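Local atomic coordinates of DNA polymerase (Pyrobaculum calidifontis, PDB entry 5MDN), a protein that probably catalyses template-directed DNA synthesis, adding deoxyribonucleotides from their triphosphates to a growing strand and releasing diphosphate. Residues E444-E449 against G458-K463; G301-S306 against V337-G342; Y716-G721 against V743-E748. All coordinates share one frame; numbering follows the deposited sequence.

Contact 1: residues E444-E449 against G458-K463; sequences EPDPPE and GHRFRK
The loop 444-449 leads into a small antiparallel β-hairpin, strands 451-453 and 460-462, in the polymerase part of this family B enzyme, and runs roughly alongside strand 460-462, whose Arg460 and Arg462 pair through their backbones with Leu440 and Thr438. Arg460 carries the contact. Its CB leaves the strand toward the loop, CG is nearly eclipsed with the backbone N, and the chain then runs extended through chi2; the side chain also touches Val451 and Leu440. A bend at chi3 (-51°) swings the guanidinium across the loop. NE approaches only carbon, with Glu444 CG 4.0 Å away. At CZ the flat group slides under Glu444, whose CB sits 3.5 Å from CZ over one face, displaced toward the rim. NH1 also lies beneath Glu444 CB, while NH2 does the polar work. It makes a salt bridge to Asp446 OD1, 2.5 Å from NH2, with an N-H...O angle of 137°, and a weak hydrogen bond to Glu444 O, 3.1 Å from NH2. The two charged planes stand 77° apart, a single-nitrogen, single-oxygen contact from above the carboxylate plane, not a two-pronged one. Arginine suits the site because it is long enough to span the gap; the short, charged aspartate keeps its carboxylate close to the loop backbone. Pro447 packs its rigid ring on the Arg462 guanidinium, CG lying over one face, 3.8 Å from NH2.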
ATOM      1  N   GLU A 444      31.555  28.101  -1.117  1.00102.07           N
ATOM      2  CA  GLU A 444      32.331  26.867  -1.157  1.00108.38           C
ATOM      3  C   GLU A 444      33.524  26.812  -0.200  1.00106.78           C
ATOM      4  O   GLU A 444      34.547  26.221  -0.562  1.00113.63           O
ATOM      5  CB  GLU A 444      32.810  26.590  -2.582  1.00114.41           C
ATOM      6  CG  GLU A 444      31.678  26.377  -3.578  1.00113.85           C
ATOM      7  CD  GLU A 444      31.342  27.620  -4.364  1.00114.02           C
ATOM      8  OE1 GLU A 444      31.856  28.699  -4.008  1.00117.61           O
ATOM      9  OE2 GLU A 444      30.559  27.519  -5.331  1.00110.95           O
ATOM     10  N   PRO A 445      33.476  27.409   1.020  1.00107.55           N
ATOM     11  CA  PRO A 445      34.532  27.078   1.985  1.00103.39           C
ATOM     12  C   PRO A 445      34.438  25.617   2.386  1.00 93.41           C
ATOM     13  O   PRO A 445      33.485  25.213   3.061  1.00 89.80           O
ATOM     14  CB  PRO A 445      34.251  28.008   3.171  1.00110.26           C
ATOM     15  CG  PRO A 445      33.494  29.124   2.610  1.00113.44           C
ATOM     16  CD  PRO A 445      32.659  28.537   1.511  1.00111.96           C
ATOM     17  N   ASP A 446      35.406  24.818   1.969  1.00 94.84           N
ATOM     18  CA  ASP A 446      35.522  23.458   2.476  1.00 94.50           C
ATOM     19  C   ASP A 446      35.879  23.506   3.955  1.00 95.28           C
ATOM     20  O   ASP A 446      36.947  24.024   4.305  1.00 98.41           O
ATOM     21  CB  ASP A 446      36.583  22.686   1.696  1.00 93.18           C
ATOM     22  CG  ASP A 446      36.251  22.568   0.221  1.00 91.42           C
ATOM     23  OD1 ASP A 446      35.520  23.438  -0.296  1.00 92.99           O
ATOM     24  OD2 ASP A 446      36.721  21.604  -0.423  1.00 86.37           O
ATOM     25  N   PRO A 447      35.030  23.006   4.847  1.00 89.61           N
ATOM     26  CA  PRO A 447      35.360  23.014   6.273  1.00 89.54           C
ATOM     27  C   PRO A 447      36.596  22.176   6.539  1.00 87.62           C
ATOM     28  O   PRO A 447      36.932  21.285   5.746  1.00 80.01           O
ATOM     29  CB  PRO A 447      34.111  22.405   6.930  1.00 91.75           C
ATOM     30  CG  PRO A 447      33.018  22.592   5.923  1.00 92.04           C
ATOM     31  CD  PRO A 447      33.688  22.456   4.593  1.00 90.30           C
ATOM     32  N   PRO A 448      37.315  22.452   7.630  1.00 86.83           N
ATOM     33  CA  PRO A 448      38.511  21.651   7.947  1.00 89.86           C
ATOM     34  C   PRO A 448      38.266  20.151   7.975  1.00 88.01           C
ATOM     35  O   PRO A 448      39.174  19.381   7.633  1.00 89.74           O
ATOM     36  CB  PRO A 448      38.925  22.184   9.324  1.00 92.52           C
ATOM     37  CG  PRO A 448      38.414  23.585   9.352  1.00 90.79           C
ATOM     38  CD  PRO A 448      37.127  23.571   8.571  1.00 88.38           C
ATOM     39  N   GLU A 449      37.068  19.708   8.375  1.00 85.86           N
ATOM     40  CA  GLU A 449      36.786  18.275   8.407  1.00 81.54           C
ATOM     41  C   GLU A 449      36.826  17.657   7.014  1.00 77.09           C
ATOM     42  O   GLU A 449      37.102  16.459   6.879  1.00 72.82           O
ATOM     43  CB  GLU A 449      35.435  18.008   9.075  1.00 80.72           C
ATOM     44  CG  GLU A 449      34.359  19.045   8.805  1.00 83.49           C
ATOM     45  CD  GLU A 449      34.348  20.153   9.841  1.00 84.88           C
ATOM     46  OE1 GLU A 449      35.336  20.915   9.910  1.00 96.11           O
ATOM     47  OE2 GLU A 449      33.357  20.256  10.596  1.00 79.92           O
ATOM     48  N   GLY A 458      29.308  16.158  -9.699  1.00 79.24           N
ATOM     49  CA  GLY A 458      30.070  17.265  -9.164  1.00 80.66           C
ATOM     50  C   GLY A 458      29.449  18.005  -8.006  1.00 83.58           C
ATOM     51  O   GLY A 458      29.840  19.145  -7.735  1.00 84.06           O
ATOM     52  N   HIS A 459      28.497  17.400  -7.303  1.00 85.26           N
ATOM     53  CA  HIS A 459      27.957  18.030  -6.108  1.00 79.05           C
ATOM     54  C   HIS A 459      28.846  17.750  -4.900  1.00 77.90           C
ATOM     55  O   HIS A 459      29.488  16.701  -4.802  1.00 74.89           O
ATOM     56  CB  HIS A 459      26.531  17.551  -5.845  1.00 77.09           C
ATOM     57  CG  HIS A 459      25.582  17.862  -6.959  1.00 76.12           C
ATOM     58  ND1 HIS A 459      25.480  19.116  -7.522  1.00 76.83           N
ATOM     59  CD2 HIS A 459      24.700  17.079  -7.623  1.00 75.23           C
ATOM     60  CE1 HIS A 459      24.573  19.092  -8.482  1.00 76.45           C
ATOM     61  NE2 HIS A 459      24.084  17.868  -8.563  1.00 74.90           N
ATOM     62  N   ARG A 460      28.874  18.703  -3.970  1.00 76.18           N
ATOM     63  CA  ARG A 460      29.797  18.676  -2.843  1.00 77.38           C
ATOM     64  C   ARG A 460      29.030  18.587  -1.532  1.00 73.70           C
ATOM     65  O   ARG A 460      27.989  19.230  -1.363  1.00 70.10           O
ATOM     66  CB  ARG A 460      30.696  19.911  -2.837  1.00 82.36           C
ATOM     67  CG  ARG A 460      30.274  20.983  -3.813  1.00 85.78           C
ATOM     68  CD  ARG A 460      31.342  22.051  -3.902  1.00 90.06           C
ATOM     69  NE  ARG A 460      31.726  22.533  -2.579  1.00 96.10           N
ATOM     70  CZ  ARG A 460      32.896  23.095  -2.294  1.00102.41           C
ATOM     71  NH1 ARG A 460      33.813  23.254  -3.240  1.00112.54           N
ATOM     72  NH2 ARG A 460      33.148  23.503  -1.058  1.00101.53           N
ATOM     73  N   PHE A 461      29.550  17.783  -0.606  1.00 71.90           N
ATOM     74  CA  PHE A 461      28.867  17.494   0.645  1.00 68.74           C
ATOM     75  C   PHE A 461      29.843  17.550   1.811  1.00 67.91           C
ATOM     76  O   PHE A 461      31.028  17.230   1.676  1.00 67.77           O
ATOM     77  CB  PHE A 461      28.182  16.119   0.621  1.00 68.56           C
ATOM     78  CG  PHE A 461      27.033  16.030  -0.346  1.00 69.01           C
ATOM     79  CD1 PHE A 461      27.267  15.823  -1.694  1.00 67.62           C
ATOM     80  CD2 PHE A 461      25.721  16.138   0.093  1.00 68.54           C
ATOM     81  CE1 PHE A 461      26.220  15.734  -2.590  1.00 65.70           C
ATOM     82  CE2 PHE A 461      24.665  16.049  -0.803  1.00 67.11           C
ATOM     83  CZ  PHE A 461      24.918  15.847  -2.145  1.00 67.28           C
ATOM     84  N   ARG A 462      29.358  17.918   2.958  1.00 64.89           N
ATOM     85  CA  ARG A 462      30.234  17.985   4.056  1.00 65.42           C
ATOM     86  C   ARG A 462      30.403  16.675   4.669  1.00 61.05           C
ATOM     87  O   ARG A 462      29.483  15.978   4.850  1.00 59.11           O
ATOM     88  CB  ARG A 462      29.664  18.883   5.120  1.00 69.80           C
ATOM     89  CG  ARG A 462      29.039  20.127   4.569  1.00 75.26           C
ATOM     90  CD  ARG A 462      28.181  20.772   5.621  1.00 77.48           C
ATOM     91  NE  ARG A 462      28.953  21.010   6.815  1.00 78.17           N
ATOM     92  CZ  ARG A 462      29.352  22.210   7.189  1.00 80.41           C
ATOM     93  NH1 ARG A 462      29.043  23.260   6.447  1.00 79.04           N
ATOM     94  NH2 ARG A 462      30.052  22.353   8.294  1.00 79.16           N
ATOM     95  N   LYS A 463      31.627  16.356   4.986  1.00 63.50           N
ATOM     96  CA  LYS A 463      31.985  15.159   5.696  1.00 66.88           C
ATOM     97  C   LYS A 463      31.658  15.289   7.182  1.00 65.47           C
ATOM     98  O   LYS A 463      31.393  14.312   7.833  1.00 59.75           O
ATOM     99  CB  LYS A 463      33.481  15.027   5.555  1.00 71.38           C
ATOM    100  CG  LYS A 463      34.026  13.639   5.324  1.00 76.67           C
ATOM    101  CD  LYS A 463      35.406  13.681   4.680  1.00 79.90           C
ATOM    102  CE  LYS A 463      36.267  12.499   5.131  1.00 83.18           C
ATOM    103  NZ  LYS A 463      37.619  12.420   4.509  1.00 83.79           N
TER

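Contact 2: residues G301-S306 against V337-G342; sequences GVMKRS and VRSTLG
Met303 has CG anti to the backbone N (chi1 -164°) and stays extended through chi2, then bends at chi3 (-68°), which turns CE toward helix 326-356. In Val302, CG1 is anti to the carbonyl carbon (chi1 -47°), so both methyls face the helix. The Met303 chain lies alongside Ser339: SD is 3.4 Å from Ser339 OG, and CB and CE also reach that oxygen. No hydrogen bond crosses here; Ser339 OG bonds to Asp335 O one turn back, which suits serine to a helix under an apolar neighbour. Met303 CE goes on to Arg338 CB, 3.8 Å away, at the aliphatic root of the arginine. Helix 326-356 packs through Val337, Thr340 and Leu341 on strands 165-172 and 186-193 of the RNase H-like exonuclease sheet. Gly301 ends helix 293-299 in a Schellman motif, its positive phi easy for glycine, and the chain then lies against the long helix. The Ser339 side chain is about 8 Å from that of Asp169, which binds magnesium in a structure of this protein, though that ion is absent from the site in this model. Short and beta-branched, Val302 fits close to backbone: with no side chain at Gly342, its CG1 rests 3.9 Å from Gly342 C, while its CG2 lies 4.1 Å from Ser339 O.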
ATOM      1  N   GLY A 301       0.022 -18.880  -1.014  1.00 58.38           N
ATOM      2  CA  GLY A 301      -0.168 -20.263  -0.612  1.00 61.97           C
ATOM      3  C   GLY A 301      -1.137 -20.491   0.527  1.00 65.19           C
ATOM      4  O   GLY A 301      -0.881 -21.342   1.388  1.00 70.86           O
ATOM      5  N   VAL A 302      -2.244 -19.752   0.564  1.00 62.86           N
ATOM      6  CA  VAL A 302      -3.237 -19.963   1.611  1.00 61.62           C
ATOM      7  C   VAL A 302      -4.398 -20.780   1.053  1.00 60.55           C
ATOM      8  O   VAL A 302      -5.057 -21.521   1.790  1.00 59.47           O
ATOM      9  CB  VAL A 302      -3.717 -18.628   2.218  1.00 60.80           C
ATOM     10  CG1 VAL A 302      -2.528 -17.736   2.545  1.00 61.14           C
ATOM     11  CG2 VAL A 302      -4.682 -17.911   1.291  1.00 58.81           C
ATOM     12  N   MET A 303      -4.667 -20.642  -0.246  1.00 57.82           N
ATOM     13  CA  MET A 303      -5.737 -21.407  -0.877  1.00 63.66           C
ATOM     14  C   MET A 303      -5.462 -21.569  -2.363  1.00 67.19           C
ATOM     15  O   MET A 303      -5.167 -20.586  -3.050  1.00 68.84           O
ATOM     16  CB  MET A 303      -7.093 -20.724  -0.677  1.00 67.18           C
ATOM     17  CG  MET A 303      -8.280 -21.627  -0.963  1.00 71.45           C
ATOM     18  SD  MET A 303      -9.838 -20.953  -0.356  1.00 79.37           S
ATOM     19  CE  MET A 303      -9.574 -21.052   1.410  1.00 77.03           C
ATOM     20  N   LYS A 304      -5.565 -22.801  -2.854  1.00 70.06           N
ATOM     21  CA  LYS A 304      -5.302 -23.064  -4.260  1.00 69.41           C
ATOM     22  C   LYS A 304      -6.546 -22.715  -5.067  1.00 67.93           C
ATOM     23  O   LYS A 304      -7.651 -23.170  -4.756  1.00 67.77           O
ATOM     24  CB  LYS A 304      -4.894 -24.518  -4.487  1.00 73.53           C
ATOM     25  CG  LYS A 304      -3.979 -24.691  -5.692  1.00 74.95           C
ATOM     26  CD  LYS A 304      -2.965 -25.800  -5.485  1.00 75.04           C
ATOM     27  CE  LYS A 304      -1.581 -25.354  -5.932  1.00 75.63           C
ATOM     28  NZ  LYS A 304      -0.548 -26.400  -5.703  1.00 77.45           N
ATOM     29  N   ARG A 305      -6.356 -21.892  -6.098  1.00 70.68           N
ATOM     30  CA  ARG A 305      -7.465 -21.433  -6.927  1.00 72.95           C
ATOM     31  C   ARG A 305      -8.210 -22.588  -7.585  1.00 77.31           C
ATOM     32  O   ARG A 305      -9.433 -22.519  -7.758  1.00 70.48           O
ATOM     33  CB  ARG A 305      -6.928 -20.455  -7.970  1.00 72.66           C
ATOM     34  CG  ARG A 305      -7.955 -19.627  -8.701  1.00 74.31           C
ATOM     35  CD  ARG A 305      -7.288 -18.364  -9.232  1.00 74.70           C
ATOM     36  NE  ARG A 305      -8.050 -17.727 -10.298  1.00 74.05           N
ATOM     37  CZ  ARG A 305      -7.970 -18.086 -11.575  1.00 76.57           C
ATOM     38  NH1 ARG A 305      -7.160 -19.073 -11.935  1.00 74.34           N
ATOM     39  NH2 ARG A 305      -8.694 -17.461 -12.492  1.00 80.99           N
ATOM     40  N   SER A 306      -7.503 -23.661  -7.946  1.00 82.93           N
ATOM     41  CA  SER A 306      -8.157 -24.819  -8.546  1.00 80.26           C
ATOM     42  C   SER A 306      -8.856 -25.720  -7.535  1.00 78.85           C
ATOM     43  O   SER A 306      -9.674 -26.552  -7.940  1.00 83.99           O
ATOM     44  CB  SER A 306      -7.141 -25.643  -9.339  1.00 80.68           C
ATOM     45  OG  SER A 306      -6.098 -26.112  -8.502  1.00 78.00           O
ATOM     46  N   VAL A 337     -13.610 -15.384   2.811  1.00 59.92           N
ATOM     47  CA  VAL A 337     -13.254 -14.997   4.175  1.00 61.74           C
ATOM     48  C   VAL A 337     -12.170 -15.909   4.741  1.00 61.99           C
ATOM     49  O   VAL A 337     -11.336 -15.467   5.540  1.00 64.79           O
ATOM     50  CB  VAL A 337     -14.509 -14.967   5.070  1.00 64.05           C
ATOM     51  CG1 VAL A 337     -15.037 -16.375   5.335  1.00 65.63           C
ATOM     52  CG2 VAL A 337     -14.217 -14.243   6.377  1.00 65.70           C
ATOM     53  N   ARG A 338     -12.149 -17.186   4.343  1.00 63.40           N
ATOM     54  CA  ARG A 338     -11.071 -18.067   4.781  1.00 60.82           C
ATOM     55  C   ARG A 338      -9.738 -17.645   4.177  1.00 58.34           C
ATOM     56  O   ARG A 338      -8.698 -17.719   4.841  1.00 57.55           O
ATOM     57  CB  ARG A 338     -11.392 -19.520   4.430  1.00 63.30           C
ATOM     58  CG  ARG A 338     -12.308 -20.199   5.439  1.00 66.28           C
ATOM     59  CD  ARG A 338     -13.191 -21.255   4.793  1.00 70.84           C
ATOM     60  NE  ARG A 338     -13.525 -22.329   5.727  1.00 75.63           N
ATOM     61  CZ  ARG A 338     -14.524 -23.188   5.552  1.00 77.68           C
ATOM     62  NH1 ARG A 338     -15.297 -23.100   4.478  1.00 75.09           N
ATOM     63  NH2 ARG A 338     -14.753 -24.133   6.454  1.00 80.31           N
ATOM     64  N   SER A 339      -9.746 -17.210   2.914  1.00 60.42           N
ATOM     65  CA  SER A 339      -8.534 -16.660   2.315  1.00 60.70           C
ATOM     66  C   SER A 339      -8.137 -15.346   2.979  1.00 58.73           C
ATOM     67  O   SER A 339      -6.945 -15.084   3.187  1.00 58.13           O
ATOM     68  CB  SER A 339      -8.733 -16.467   0.814  1.00 61.53           C
ATOM     69  OG  SER A 339      -8.913 -17.710   0.159  1.00 62.41           O
ATOM     70  N   THR A 340      -9.121 -14.502   3.305  1.00 58.49           N
ATOM     71  CA  THR A 340      -8.828 -13.210   3.919  1.00 55.13           C
ATOM     72  C   THR A 340      -8.121 -13.386   5.258  1.00 53.40           C
ATOM     73  O   THR A 340      -7.102 -12.740   5.525  1.00 53.92           O
ATOM     74  CB  THR A 340     -10.116 -12.406   4.090  1.00 55.27           C
ATOM     75  OG1 THR A 340     -10.703 -12.158   2.806  1.00 56.31           O
ATOM     76  CG2 THR A 340      -9.828 -11.076   4.774  1.00 55.31           C
ATOM     77  N   LEU A 341      -8.649 -14.261   6.117  1.00 52.57           N
ATOM     78  CA  LEU A 341      -7.971 -14.541   7.378  1.00 56.71           C
ATOM     79  C   LEU A 341      -6.661 -15.283   7.151  1.00 57.73           C
ATOM     80  O   LEU A 341      -5.713 -15.119   7.928  1.00 59.73           O
ATOM     81  CB  LEU A 341      -8.888 -15.340   8.306  1.00 59.17           C
ATOM     82  CG  LEU A 341      -8.384 -15.501   9.742  1.00 61.84           C
ATOM     83  CD1 LEU A 341      -8.171 -14.139  10.382  1.00 62.22           C
ATOM     84  CD2 LEU A 341      -9.346 -16.338  10.570  1.00 64.06           C
ATOM     85  N   GLY A 342      -6.590 -16.105   6.101  1.00 56.30           N
ATOM     86  CA  GLY A 342      -5.334 -16.756   5.767  1.00 57.15           C
ATOM     87  C   GLY A 342      -4.252 -15.764   5.386  1.00 57.18           C
ATOM     88  O   GLY A 342      -3.120 -15.843   5.871  1.00 59.62           O
TER

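Contact 3: residues Y716-G721 against V743-E748; sequences YVIVRG and VDYYIE
Strand 716-718, half of an antiparallel hairpin with strand 729-731, is crossed by the first turns of the last modelled helix, 743-756; their directions differ by 101° and their axes approach to 9.2 Å. This helix-on-strand packing lies in the C-terminal part, consistent with the thumb of family B polymerases, away from the metal sites, and its contacting residues are largely buried. The apolar part centres on Ile718, whose CB points at the helix. Tyr745, with CG anti to its backbone N, presents a ring face to it. Ile718 CG1 stands 3.8 Å from the Tyr745 ring centroid and only 11° off the ring normal, a well-centred CH-pi contact. The rest of the isoleucine spreads over the same face: CD1 lies 3.8 Å from Tyr745 CZ, and CG2 lies 3.9 Å from Tyr745 CD2, near the root of the ring. A branched aliphatic chain can thus cover the ring from CG to CZ, and the large flat tyrosine gives it a matching surface. Val717 CG1 adds an apolar contact, 4.1 Å from Tyr746 CE2. Of the polar groups, the Tyr745 hydroxyl hydrogen-bonds to Lys749, one turn on. Tyr746 reaches the strand backbone with its tip. Val717 and Val719 pair with Met730 and Arg728 across the hairpin, which leaves the N-H of Ile718 on the other edge of the strand. That N-H gives a weak but fairly straight hydrogen bond to Tyr746 OH, 3.5 Å from Ile718 N at 157°. Beside it, near the ring plane, Val717 CG1 lies 3.4 Å from Tyr746 OH.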
ATOM      1  N   TYR A 716     -20.042  -5.215 -22.178  1.00139.58           N
ATOM      2  CA  TYR A 716     -20.659  -5.353 -23.489  1.00131.95           C
ATOM      3  C   TYR A 716     -20.018  -6.487 -24.280  1.00125.18           C
ATOM      4  O   TYR A 716     -18.870  -6.873 -24.043  1.00121.50           O
ATOM      5  CB  TYR A 716     -20.574  -4.040 -24.279  1.00127.03           C
ATOM      6  CG  TYR A 716     -19.171  -3.568 -24.590  1.00126.67           C
ATOM      7  CD1 TYR A 716     -18.495  -4.017 -25.718  1.00126.23           C
ATOM      8  CD2 TYR A 716     -18.527  -2.659 -23.760  1.00127.86           C
ATOM      9  CE1 TYR A 716     -17.215  -3.579 -26.006  1.00127.16           C
ATOM     10  CE2 TYR A 716     -17.248  -2.216 -24.041  1.00129.12           C
ATOM     11  CZ  TYR A 716     -16.597  -2.680 -25.165  1.00131.62           C
ATOM     12  OH  TYR A 716     -15.324  -2.243 -25.450  1.00136.53           O
ATOM     13  N   VAL A 717     -20.789  -7.016 -25.230  1.00119.10           N
ATOM     14  CA  VAL A 717     -20.334  -8.054 -26.147  1.00123.72           C
ATOM     15  C   VAL A 717     -20.680  -7.627 -27.570  1.00128.27           C
ATOM     16  O   VAL A 717     -21.787  -7.143 -27.830  1.00143.48           O
ATOM     17  CB  VAL A 717     -20.969  -9.424 -25.821  1.00121.69           C
ATOM     18  CG1 VAL A 717     -20.465 -10.490 -26.780  1.00118.22           C
ATOM     19  CG2 VAL A 717     -20.682  -9.819 -24.380  1.00123.85           C
ATOM     20  N   ILE A 718     -19.734  -7.808 -28.487  1.00132.38           N
ATOM     21  CA  ILE A 718     -19.963  -7.495 -29.895  1.00127.35           C
ATOM     22  C   ILE A 718     -20.728  -8.643 -30.546  1.00123.09           C
ATOM     23  O   ILE A 718     -20.375  -9.817 -30.382  1.00112.24           O
ATOM     24  CB  ILE A 718     -18.634  -7.216 -30.619  1.00126.72           C
ATOM     25  CG1 ILE A 718     -18.086  -5.828 -30.257  1.00125.92           C
ATOM     26  CG2 ILE A 718     -18.796  -7.340 -32.127  1.00127.30           C
ATOM     27  CD1 ILE A 718     -17.479  -5.706 -28.876  1.00124.56           C
ATOM     28  N   VAL A 719     -21.774  -8.301 -31.299  1.00126.50           N
ATOM     29  CA  VAL A 719     -22.690  -9.262 -31.901  1.00126.70           C
ATOM     30  C   VAL A 719     -22.763  -8.983 -33.397  1.00130.49           C
ATOM     31  O   VAL A 719     -22.536  -7.855 -33.846  1.00126.20           O
ATOM     32  CB  VAL A 719     -24.093  -9.194 -31.250  1.00124.76           C
ATOM     33  CG1 VAL A 719     -24.989 -10.321 -31.747  1.00121.12           C
ATOM     34  CG2 VAL A 719     -23.980  -9.233 -29.730  1.00126.26           C
ATOM     35  N   ARG A 720     -23.072 -10.021 -34.175  1.00124.93           N
ATOM     36  CA  ARG A 720     -23.129  -9.869 -35.622  1.00129.79           C
ATOM     37  C   ARG A 720     -24.227  -8.894 -36.025  1.00142.19           C
ATOM     38  O   ARG A 720     -25.247  -8.747 -35.345  1.00150.20           O
ATOM     39  CB  ARG A 720     -23.397 -11.209 -36.313  1.00123.64           C
ATOM     40  CG  ARG A 720     -24.723 -11.849 -35.924  1.00120.43           C
ATOM     41  CD  ARG A 720     -25.007 -13.102 -36.737  1.00118.31           C
ATOM     42  NE  ARG A 720     -24.013 -14.153 -36.553  1.00119.25           N
ATOM     43  CZ  ARG A 720     -23.153 -14.524 -37.496  1.00119.96           C
ATOM     44  NH1 ARG A 720     -23.175 -13.927 -38.679  1.00119.33           N
ATOM     45  NH2 ARG A 720     -22.277 -15.491 -37.262  1.00117.76           N
ATOM     46  N   GLY A 721     -24.004  -8.222 -37.150  1.00139.22           N
ATOM     47  CA  GLY A 721     -24.977  -7.314 -37.700  1.00144.35           C
ATOM     48  C   GLY A 721     -24.345  -6.206 -38.514  1.00149.12           C
ATOM     49  O   GLY A 721     -23.138  -5.956 -38.443  1.00149.30           O
ATOM     50  N   VAL A 743     -17.744 -13.693 -33.902  1.00118.11           N
ATOM     51  CA  VAL A 743     -16.478 -14.356 -33.602  1.00119.19           C
ATOM     52  C   VAL A 743     -15.325 -13.698 -34.350  1.00117.22           C
ATOM     53  O   VAL A 743     -14.201 -13.638 -33.839  1.00121.40           O
ATOM     54  CB  VAL A 743     -16.596 -15.866 -33.911  1.00123.18           C
ATOM     55  CG1 VAL A 743     -15.957 -16.229 -35.253  1.00125.26           C
ATOM     56  CG2 VAL A 743     -15.995 -16.678 -32.791  1.00126.50           C
ATOM     57  N   ASP A 744     -15.576 -13.191 -35.563  1.00123.31           N
ATOM     58  CA  ASP A 744     -14.517 -12.550 -36.337  1.00123.58           C
ATOM     59  C   ASP A 744     -13.914 -11.365 -35.593  1.00122.29           C
ATOM     60  O   ASP A 744     -12.739 -11.040 -35.792  1.00129.93           O
ATOM     61  CB  ASP A 744     -15.060 -12.110 -37.694  1.00120.71           C
ATOM     62  CG  ASP A 744     -15.502 -13.278 -38.553  1.00116.87           C
ATOM     63  OD1 ASP A 744     -15.485 -14.423 -38.052  1.00113.15           O
ATOM     64  OD2 ASP A 744     -15.869 -13.054 -39.724  1.00110.83           O
ATOM     65  N   TYR A 745     -14.697 -10.708 -34.737  1.00124.42           N
ATOM     66  CA  TYR A 745     -14.156  -9.640 -33.903  1.00124.11           C
ATOM     67  C   TYR A 745     -13.184 -10.198 -32.869  1.00130.92           C
ATOM     68  O   TYR A 745     -12.051  -9.718 -32.741  1.00133.11           O
ATOM     69  CB  TYR A 745     -15.305  -8.898 -33.215  1.00119.31           C
ATOM     70  CG  TYR A 745     -14.903  -7.706 -32.366  1.00113.49           C
ATOM     71  CD1 TYR A 745     -14.410  -7.869 -31.075  1.00111.63           C
ATOM     72  CD2 TYR A 745     -15.083  -6.411 -32.836  1.00113.57           C
ATOM     73  CE1 TYR A 745     -14.059  -6.778 -30.301  1.00112.41           C
ATOM     74  CE2 TYR A 745     -14.749  -5.315 -32.064  1.00116.13           C
ATOM     75  CZ  TYR A 745     -14.232  -5.504 -30.800  1.00113.61           C
ATOM     76  OH  TYR A 745     -13.891  -4.415 -30.032  1.00105.96           O
ATOM     77  N   TYR A 746     -13.613 -11.218 -32.121  1.00121.97           N
ATOM     78  CA  TYR A 746     -12.832 -11.703 -30.989  1.00119.99           C
ATOM     79  C   TYR A 746     -11.574 -12.459 -31.397  1.00115.87           C
ATOM     80  O   TYR A 746     -10.637 -12.536 -30.599  1.00117.08           O
ATOM     81  CB  TYR A 746     -13.709 -12.583 -30.098  1.00120.70           C
ATOM     82  CG  TYR A 746     -14.649 -11.781 -29.230  1.00125.66           C
ATOM     83  CD1 TYR A 746     -14.301 -10.507 -28.803  1.00127.35           C
ATOM     84  CD2 TYR A 746     -15.884 -12.286 -28.848  1.00124.69           C
ATOM     85  CE1 TYR A 746     -15.151  -9.759 -28.014  1.00123.35           C
ATOM     86  CE2 TYR A 746     -16.744 -11.543 -28.057  1.00122.73           C
ATOM     87  CZ  TYR A 746     -16.370 -10.281 -27.643  1.00121.29           C
ATOM     88  OH  TYR A 746     -17.215  -9.533 -26.856  1.00117.74           O
ATOM     89  N   ILE A 747     -11.517 -13.006 -32.610  1.00118.04           N
ATOM     90  CA  ILE A 747     -10.275 -13.618 -33.075  1.00114.00           C
ATOM     91  C   ILE A 747      -9.308 -12.568 -33.603  1.00113.48           C
ATOM     92  O   ILE A 747      -8.103 -12.625 -33.329  1.00115.94           O
ATOM     93  CB  ILE A 747     -10.565 -14.707 -34.126  1.00111.18           C
ATOM     94  CG1 ILE A 747     -11.151 -15.946 -33.448  1.00112.21           C
ATOM     95  CG2 ILE A 747      -9.306 -15.065 -34.902  1.00109.91           C
ATOM     96  CD1 ILE A 747     -12.557 -16.262 -33.852  1.00112.17           C
ATOM     97  N   GLU A 748      -9.814 -11.578 -34.339  1.00117.59           N
ATOM     98  CA  GLU A 748      -8.920 -10.722 -35.109  1.00122.55           C
ATOM     99  C   GLU A 748      -8.277  -9.615 -34.281  1.00127.35           C
ATOM    100  O   GLU A 748      -7.075  -9.371 -34.421  1.00130.47           O
ATOM    101  CB  GLU A 748      -9.665 -10.111 -36.296  1.00124.14           C
ATOM    102  CG  GLU A 748     -10.065 -11.115 -37.360  1.00122.97           C
ATOM    103  CD  GLU A 748     -10.808 -10.472 -38.510  1.00121.78           C
ATOM    104  OE1 GLU A 748     -11.055  -9.247 -38.444  1.00119.95           O
ATOM    105  OE2 GLU A 748     -11.149 -11.191 -39.475  1.00120.11           O
TER

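How the contacts relate
Followed from the N terminus, the chain meets contact 2 first: it closes a loop of 30 intervening residues and joins the end of helix 293-299 to the long helix 326-356, against the exonuclease sheet. Contact 1 comes next, a tight closure across eight residues that holds the approach to a hairpin against that hairpin's second strand. Contact 3, over 21 residues, ties the hairpin of strand 716-718 to the last modelled helix, 743-756. The three follow in series, so none nests in or crosses another. They are separate in space: centres of contacts 1 and 2 lie about 56 Å apart, on opposite sides of the chain's centre, and those of contacts 2 and 3 about 36 Å.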